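Local coordinates for protein alpha-fucosidase (Bifidobacterium bifidum, PDB 2EAB) that probably hydrolyses alpha-1,2-linked L-fucose from glycans, this chain being the family 95 catalytic portion of a longer, probably membrane-anchored bifidobacterial fucosidase, at residues Y433-G438 against G775-L780; R530-L535 against D599-V604. All coordinates share one frame; numbering follows the deposited sequence.

Contact 1: residues Y433-G438 against G775-L780. With EDO (1,2-ethanediol), chain G.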
ATOM      1  N   TYR A 433       8.934   0.872   4.214  1.00  5.89           N
ATOM      2  CA  TYR A 433      10.143   1.304   4.900  1.00  5.99           C
ATOM      3  C   TYR A 433      10.811   0.180   5.684  1.00  5.89           C
ATOM      4  O   TYR A 433      12.024  -0.029   5.568  1.00  6.03           O
ATOM      5  CB  TYR A 433       9.838   2.491   5.809  1.00  6.19           C
ATOM      6  CG  TYR A 433       9.032   3.573   5.133  1.00  6.21           C
ATOM      7  CD1 TYR A 433       9.618   4.405   4.182  1.00  6.41           C
ATOM      8  CD2 TYR A 433       7.678   3.751   5.430  1.00  6.42           C
ATOM      9  CE1 TYR A 433       8.883   5.389   3.550  1.00  7.17           C
ATOM     10  CE2 TYR A 433       6.930   4.739   4.805  1.00  6.28           C
ATOM     11  CZ  TYR A 433       7.544   5.557   3.874  1.00  6.42           C
ATOM     12  OH  TYR A 433       6.821   6.547   3.254  1.00  6.95           O
ATOM     13  N   SER A 434      10.025  -0.551   6.470  1.00  5.97           N
ATOM     14  CA  SER A 434      10.574  -1.612   7.313  1.00  6.15           C
ATOM     15  C   SER A 434      11.194  -2.732   6.478  1.00  6.16           C
ATOM     16  O   SER A 434      12.175  -3.354   6.903  1.00  6.41           O
ATOM     17  CB  SER A 434       9.515  -2.157   8.276  1.00  6.30           C
ATOM     18  OG  SER A 434       8.466  -2.793   7.568  1.00  6.79           O
ATOM     19  N   ALA A 435      10.638  -2.965   5.287  1.00  5.87           N
ATOM     20  CA  ALA A 435      11.189  -3.965   4.375  1.00  6.13           C
ATOM     21  C   ALA A 435      12.207  -3.386   3.384  1.00  6.22           C
ATOM     22  O   ALA A 435      12.489  -3.996   2.352  1.00  6.26           O
ATOM     23  CB  ALA A 435      10.071  -4.721   3.651  1.00  6.48           C
ATOM     24  N   ASN A 436      12.774  -2.227   3.718  1.00  6.41           N
ATOM     25  CA  ASN A 436      13.933  -1.674   3.001  1.00  6.53           C
ATOM     26  C   ASN A 436      13.641  -1.343   1.531  1.00  6.58           C
ATOM     27  O   ASN A 436      14.386  -1.729   0.626  1.00  6.84           O
ATOM     28  CB  ASN A 436      15.144  -2.613   3.134  1.00  6.87           C
ATOM     29  CG  ASN A 436      16.474  -1.881   3.096  1.00  6.80           C
ATOM     30  OD1 ASN A 436      16.584  -0.758   2.602  1.00  7.44           O
ATOM     31  ND2 ASN A 436      17.504  -2.531   3.627  1.00  7.82           N
ATOM     32  N   MET A 437      12.548  -0.617   1.314  1.00  6.27           N
ATOM     33  CA  MET A 437      12.169  -0.145  -0.018  1.00  6.63           C
ATOM     34  C   MET A 437      11.750   1.320   0.059  1.00  6.30           C
ATOM     35  O   MET A 437      10.854   1.753  -0.673  1.00  6.32           O
ATOM     36  CB  MET A 437      11.015  -0.984  -0.578  1.00  6.75           C
ATOM     37  CG  MET A 437      11.316  -2.471  -0.667  1.00  6.98           C
ATOM     38  SD  MET A 437       9.959  -3.444  -1.327  1.00  7.67           S
ATOM     39  CE  MET A 437       8.727  -3.233  -0.033  1.00  8.56           C
ATOM     40  N   GLY A 438      12.411   2.090   0.925  1.00  6.67           N
ATOM     41  CA  GLY A 438      11.959   3.443   1.262  1.00  7.17           C
ATOM     42  C   GLY A 438      11.792   4.374   0.073  1.00  7.45           C
ATOM     43  O   GLY A 438      10.861   5.187   0.038  1.00  7.48           O
ATOM     44  N   GLY A 775       3.226  -7.188   8.372  1.00  6.43           N
ATOM     45  CA  GLY A 775       2.940  -7.939   9.592  1.00  6.50           C
ATOM     46  C   GLY A 775       4.094  -8.827  10.019  1.00  6.47           C
ATOM     47  O   GLY A 775       4.440  -8.899  11.198  1.00  6.81           O
ATOM     48  N   VAL A 776       4.703  -9.504   9.052  1.00  6.40           N
ATOM     49  CA  VAL A 776       5.895 -10.300   9.327  1.00  7.01           C
ATOM     50  C   VAL A 776       7.027  -9.402   9.838  1.00  6.96           C
ATOM     51  O   VAL A 776       7.689  -9.733  10.828  1.00  7.03           O
ATOM     52  CB  VAL A 776       6.331 -11.121   8.100  1.00  7.17           C
ATOM     53  CG1 VAL A 776       7.655 -11.825   8.359  1.00  7.88           C
ATOM     54  CG2 VAL A 776       5.256 -12.143   7.739  1.00  7.88           C
ATOM     55  N   ASP A 777       7.240  -8.261   9.185  1.00  6.74           N
ATOM     56  CA  ASP A 777       8.235  -7.307   9.670  1.00  7.06           C
ATOM     57  C   ASP A 777       7.987  -6.949  11.129  1.00  6.76           C
ATOM     58  O   ASP A 777       8.918  -6.973  11.929  1.00  6.80           O
ATOM     59  CB  ASP A 777       8.253  -6.029   8.827  1.00  6.97           C
ATOM     60  CG  ASP A 777       8.968  -6.202   7.497  1.00  7.11           C
ATOM     61  OD1 ASP A 777       9.447  -7.314   7.207  1.00  7.24           O
ATOM     62  OD2 ASP A 777       9.053  -5.212   6.731  1.00  8.10           O
ATOM     63  N   GLU A 778       6.732  -6.648  11.475  1.00  6.69           N
ATOM     64  CA  GLU A 778       6.396  -6.226  12.833  1.00  6.86           C
ATOM     65  C   GLU A 778       6.571  -7.346  13.857  1.00  6.92           C
ATOM     66  O   GLU A 778       6.815  -7.069  15.026  1.00  6.70           O
ATOM     67  CB  GLU A 778       4.981  -5.637  12.909  1.00  6.92           C
ATOM     68  CG  GLU A 778       4.757  -4.382  12.056  1.00  6.72           C
ATOM     69  CD  GLU A 778       5.526  -3.149  12.524  1.00  6.91           C
ATOM     70  OE1 GLU A 778       5.448  -2.786  13.718  1.00  6.76           O
ATOM     71  OE2 GLU A 778       6.190  -2.518  11.671  1.00  8.15           O
ATOM     72  N   MET A 779       6.466  -8.603  13.432  1.00  7.01           N
ATOM     73  CA  MET A 779       6.768  -9.715  14.336  1.00  8.00           C
ATOM     74  C   MET A 779       8.245  -9.771  14.699  1.00  7.31           C
ATOM     75  O   MET A 779       8.604 -10.102  15.833  1.00  7.42           O
ATOM     76  CB  MET A 779       6.328 -11.048  13.736  1.00  7.76           C
ATOM     77  CG  MET A 779       4.835 -11.292  13.851  1.00  8.97           C
ATOM     78  SD  MET A 779       4.374 -12.998  13.540  1.00 11.91           S
ATOM     79  CE  MET A 779       4.271 -12.846  11.775  1.00 11.74           C
ATOM     80  N   LEU A 780       9.092  -9.439  13.730  1.00  7.12           N
ATOM     81  CA  LEU A 780      10.536  -9.588  13.885  1.00  7.57           C
ATOM     82  C   LEU A 780      11.233  -8.320  14.356  1.00  6.96           C
ATOM     83  O   LEU A 780      12.330  -8.391  14.925  1.00  7.18           O
ATOM     84  CB  LEU A 780      11.163 -10.083  12.582  1.00  8.04           C
ATOM     85  CG  LEU A 780      10.551 -11.362  12.002  1.00  8.47           C
ATOM     86  CD1 LEU A 780      11.232 -11.707  10.692  1.00 10.28           C
ATOM     87  CD2 LEU A 780      10.639 -12.531  12.982  1.00  9.41           C
TER
HETATM   88  C1  EDO G4807       3.962   0.292  11.151  1.00 42.74           C
HETATM   89  O1  EDO G4807       5.054  -0.019  12.152  1.00 37.02           O
HETATM   90  C2  EDO G4807       4.649   0.240   9.730  1.00 43.60           C
HETATM   91  O2  EDO G4807       5.726   1.209   9.738  1.00 37.12           O
HETATM   92  O   HOH W   1       6.169  -2.873   8.938  1.00  8.03           O

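Contact 2: residues R530-L535 against D599-V604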
ATOM      1  N   ARG A 530       9.461  18.434   3.062  1.00  6.97           N
ATOM      2  CA  ARG A 530       8.217  18.080   2.370  1.00  7.29           C
ATOM      3  C   ARG A 530       7.144  17.596   3.332  1.00  7.40           C
ATOM      4  O   ARG A 530       5.980  17.991   3.218  1.00  7.39           O
ATOM      5  CB  ARG A 530       8.478  17.023   1.300  1.00  7.67           C
ATOM      6  CG  ARG A 530       9.300  17.543   0.145  1.00  7.72           C
ATOM      7  CD  ARG A 530       9.755  16.421  -0.738  1.00  8.41           C
ATOM      8  NE  ARG A 530       8.667  15.888  -1.556  1.00  8.16           N
ATOM      9  CZ  ARG A 530       8.743  14.750  -2.241  1.00  8.23           C
ATOM     10  NH1 ARG A 530       9.845  14.013  -2.192  1.00  8.45           N
ATOM     11  NH2 ARG A 530       7.718  14.340  -2.975  1.00  8.49           N
ATOM     12  N   VAL A 531       7.521  16.747   4.283  1.00  7.36           N
ATOM     13  CA  VAL A 531       6.531  16.204   5.213  1.00  7.75           C
ATOM     14  C   VAL A 531       6.089  17.280   6.199  1.00  7.43           C
ATOM     15  O   VAL A 531       4.921  17.339   6.581  1.00  7.39           O
ATOM     16  CB  VAL A 531       6.997  14.898   5.925  1.00  8.15           C
ATOM     17  CG1 VAL A 531       7.459  13.867   4.908  1.00  9.28           C
ATOM     18  CG2 VAL A 531       8.103  15.159   6.939  1.00  8.76           C
ATOM     19  N   TYR A 532       7.017  18.144   6.602  1.00  7.25           N
ATOM     20  CA  TYR A 532       6.660  19.258   7.466  1.00  7.11           C
ATOM     21  C   TYR A 532       5.639  20.179   6.799  1.00  6.96           C
ATOM     22  O   TYR A 532       4.661  20.575   7.427  1.00  7.10           O
ATOM     23  CB  TYR A 532       7.885  20.063   7.918  1.00  7.57           C
ATOM     24  CG  TYR A 532       7.489  21.300   8.690  1.00  7.94           C
ATOM     25  CD1 TYR A 532       6.965  21.197   9.976  1.00  8.67           C
ATOM     26  CD2 TYR A 532       7.602  22.571   8.125  1.00  9.28           C
ATOM     27  CE1 TYR A 532       6.568  22.320  10.686  1.00  9.32           C
ATOM     28  CE2 TYR A 532       7.215  23.711   8.837  1.00  9.55           C
ATOM     29  CZ  TYR A 532       6.702  23.572  10.115  1.00  9.37           C
ATOM     30  OH  TYR A 532       6.307  24.673  10.837  1.00  9.86           O
ATOM     31  N   ALA A 533       5.880  20.535   5.539  1.00  7.01           N
ATOM     32  CA  ALA A 533       4.951  21.401   4.820  1.00  7.16           C
ATOM     33  C   ALA A 533       3.538  20.801   4.802  1.00  6.61           C
ATOM     34  O   ALA A 533       2.565  21.489   5.099  1.00  6.73           O
ATOM     35  CB  ALA A 533       5.454  21.688   3.405  1.00  7.59           C
ATOM     36  N   LEU A 534       3.436  19.515   4.483  1.00  6.47           N
ATOM     37  CA  LEU A 534       2.137  18.837   4.462  1.00  6.46           C
ATOM     38  C   LEU A 534       1.468  18.817   5.828  1.00  6.41           C
ATOM     39  O   LEU A 534       0.272  19.097   5.950  1.00  6.62           O
ATOM     40  CB  LEU A 534       2.282  17.409   3.941  1.00  6.66           C
ATOM     41  CG  LEU A 534       2.524  17.261   2.438  1.00  6.50           C
ATOM     42  CD1 LEU A 534       3.064  15.879   2.108  1.00  7.61           C
ATOM     43  CD2 LEU A 534       1.251  17.544   1.648  1.00  7.33           C
ATOM     44  N   LEU A 535       2.253  18.480   6.849  1.00  6.34           N
ATOM     45  CA  LEU A 535       1.732  18.374   8.209  1.00  6.69           C
ATOM     46  C   LEU A 535       1.327  19.721   8.776  1.00  6.63           C
ATOM     47  O   LEU A 535       0.342  19.809   9.502  1.00  7.03           O
ATOM     48  CB  LEU A 535       2.747  17.698   9.128  1.00  6.80           C
ATOM     49  CG  LEU A 535       2.853  16.182   8.961  1.00  7.18           C
ATOM     50  CD1 LEU A 535       4.139  15.669   9.566  1.00  8.07           C
ATOM     51  CD2 LEU A 535       1.649  15.481   9.580  1.00  8.06           C
ATOM     52  N   ASP A 599      11.534  24.297  15.040  1.00 11.76           N
ATOM     53  CA  ASP A 599      10.243  24.995  15.129  1.00 11.89           C
ATOM     54  C   ASP A 599      10.306  26.440  14.606  1.00 11.98           C
ATOM     55  O   ASP A 599       9.959  27.379  15.329  1.00 11.64           O
ATOM     56  CB  ASP A 599       9.697  24.941  16.568  1.00 11.98           C
ATOM     57  CG  ASP A 599       8.220  25.338  16.665  1.00 12.34           C
ATOM     58  OD1 ASP A 599       7.508  25.345  15.637  1.00 12.34           O
ATOM     59  OD2 ASP A 599       7.770  25.639  17.790  1.00 13.92           O
ATOM     60  N   PRO A 600      10.726  26.621  13.335  1.00 12.28           N
ATOM     61  CA  PRO A 600      10.920  27.975  12.800  1.00 12.63           C
ATOM     62  C   PRO A 600       9.647  28.816  12.759  1.00 12.65           C
ATOM     63  O   PRO A 600       9.726  30.047  12.759  1.00 13.33           O
ATOM     64  CB  PRO A 600      11.431  27.724  11.377  1.00 12.85           C
ATOM     65  CG  PRO A 600      10.953  26.355  11.031  1.00 12.97           C
ATOM     66  CD  PRO A 600      11.034  25.594  12.321  1.00 12.56           C
ATOM     67  N   ASP A 601       8.489  28.160  12.728  1.00 12.19           N
ATOM     68  CA  ASP A 601       7.215  28.864  12.647  1.00 12.03           C
ATOM     69  C   ASP A 601       6.559  29.061  14.018  1.00 11.73           C
ATOM     70  O   ASP A 601       5.505  29.691  14.118  1.00 11.90           O
ATOM     71  CB  ASP A 601       6.264  28.139  11.683  1.00 12.07           C
ATOM     72  CG  ASP A 601       6.817  28.044  10.270  1.00 12.52           C
ATOM     73  OD1 ASP A 601       7.404  29.037   9.784  1.00 13.87           O
ATOM     74  OD2 ASP A 601       6.661  26.976   9.640  1.00 12.58           O
ATOM     75  N   GLY A 602       7.192  28.534  15.066  1.00 11.41           N
ATOM     76  CA  GLY A 602       6.689  28.664  16.440  1.00 11.45           C
ATOM     77  C   GLY A 602       5.293  28.089  16.615  1.00 11.39           C
ATOM     78  O   GLY A 602       4.407  28.744  17.169  1.00 11.70           O
ATOM     79  N   LEU A 603       5.103  26.858  16.141  1.00 11.38           N
ATOM     80  CA  LEU A 603       3.780  26.225  16.118  1.00 11.31           C
ATOM     81  C   LEU A 603       3.596  25.106  17.145  1.00 11.34           C
ATOM     82  O   LEU A 603       2.470  24.690  17.421  1.00 11.49           O
ATOM     83  CB  LEU A 603       3.450  25.723  14.704  1.00 11.56           C
ATOM     84  CG  LEU A 603       3.349  26.817  13.635  1.00 11.98           C
ATOM     85  CD1 LEU A 603       3.098  26.216  12.261  1.00 12.59           C
ATOM     86  CD2 LEU A 603       2.272  27.843  13.971  1.00 13.08           C
ATOM     87  N   VAL A 604       4.697  24.630  17.717  1.00 11.04           N
ATOM     88  CA  VAL A 604       4.641  23.570  18.725  1.00 11.13           C
ATOM     89  C   VAL A 604       3.897  24.048  19.974  1.00 11.27           C
ATOM     90  O   VAL A 604       3.025  23.347  20.495  1.00 11.23           O
ATOM     91  CB  VAL A 604       6.060  23.054  19.086  1.00 11.22           C
ATOM     92  CG1 VAL A 604       6.025  22.112  20.286  1.00 11.13           C
ATOM     93  CG2 VAL A 604       6.687  22.357  17.889  1.00 11.78           C
TER
HETATM   94  O   HOH W   2       7.859  25.357  12.949  1.00 11.40           O

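Contact 1: residues Y433-G438 against G775-L780
Ser434 and Asp777 meet through a short hydrogen bond, 2.6 Å from Ser434 OG to Asp777 OD2, which joins a turn in the loop after helix 424-428 to the last turns of helix 767-780. The serine hydroxyl is the donor, and OD2 receives it on its anti lone pair, away from OD1. Ser434 OG stands between its own backbone N and carbonyl carbon (chi1 65°), a rotation that brings the hydroxyl up to the carboxylate. Residues 433-436 form a type I beta turn, closed by Asn436 N to Tyr433 O at 3.0 Å, and the turn presents the next residue to the same oxygen: Ala435 CB packs 3.3 Å from Asp777 OD2. Asp777 OD1 is taken by the hydroxyl of Tyr376, so both carboxylate oxygens of this buried aspartate have partners, which fixes the rotation of the group.

This is the tight part. From the same hydroxyl a second, looser path leads on through a water, which donates to Ser434 OG over 2.7 Å and lies 2.8 Å from Glu778 OE2, bridging two side chains that do not touch. An ethanediol, probably from the crystallisation liquor, also donates through its O1 to Glu778 OE2 at 2.8 Å. Arg734 forms a salt bridge with OE1 of this glutamate and also binds the diol, as do Glu517, Tyr521 and Arg820.

The contact is buried within the family 95 catalytic domain, probably an (alpha/alpha)6 barrel. The Ser434 side chain is about 9 Å from that of Glu520, a calcium ligand in another structure of this protein, though no calcium is bound there in this model. Helix 365-386 packs on Ala435 and Val776 through Tyr376, strand 812-819 meets Asn436, Asp777 and Leu780, and helix 507-520 lies against Tyr433.

Contact 2: residues R530-L535 against D599-V604
A polar contact made by one long side chain links the first half of helix 525-546 to a loop after helix 577-596, toward the periphery of the catalytic domain. Tyr532 reaches across with its hydroxyl, which donates to Asp601 OD2 over 2.6 Å. Its CG lies anti to the backbone N (chi1 174°), extending the ring from the helix toward the loop. OD2 sits at the ring edge, close to the ring plane, and is approached on its anti side; ring and carboxylate planes are 24° apart. Lys536, one turn further along the helix, forms a salt bridge with the same oxygen and probably stabilises the carboxylate's negative charge.

A water adds a second grip, donating to Tyr532 OH at 2.7 Å and to Asp599 OD1, and accepting from Asp601 N at 2.9 Å. Asp599 braces the loop itself: its OD1 takes Leu603 N at 2.9 Å and its OD2 takes Val604 N, over the type I turn 599-602. Leu603 CD1 comes up to the hydroxyl in van der Waals contact, 3.8 Å from Tyr532 OH.

A phenylalanine in place of Tyr532 would probably leave Asp601 OD2 to rely on Lys536 for its tie to the helix, and the water without its acceptor there.

Helix 577-596 meets both segments, with Ala594 against Tyr532 and Val604, while helix 507-520 packs on Val531, Leu534 and Leu535.

From the N terminus, the chain passes its beta-rich region before reaching 433-438, where contact 1 opens a loop that closes only at 775-780, more than 330 residues later. Within that span, helix 525-546 supplies 530-535, and contact 2 closes a far smaller loop on 599-604 after helix 577-596. Contact 2 is thus nested in contact 1 without crossing it. The centres lie 28 Å apart, and the two do not touch. Contact 1 ties an interhelical loop to helix 767-780, the last helix of the chain, near the C-terminal strands, whereas contact 2, further out, joins helix 525-546 to the loop that follows helix 577-596. Helix 507-520 packs against residues from both.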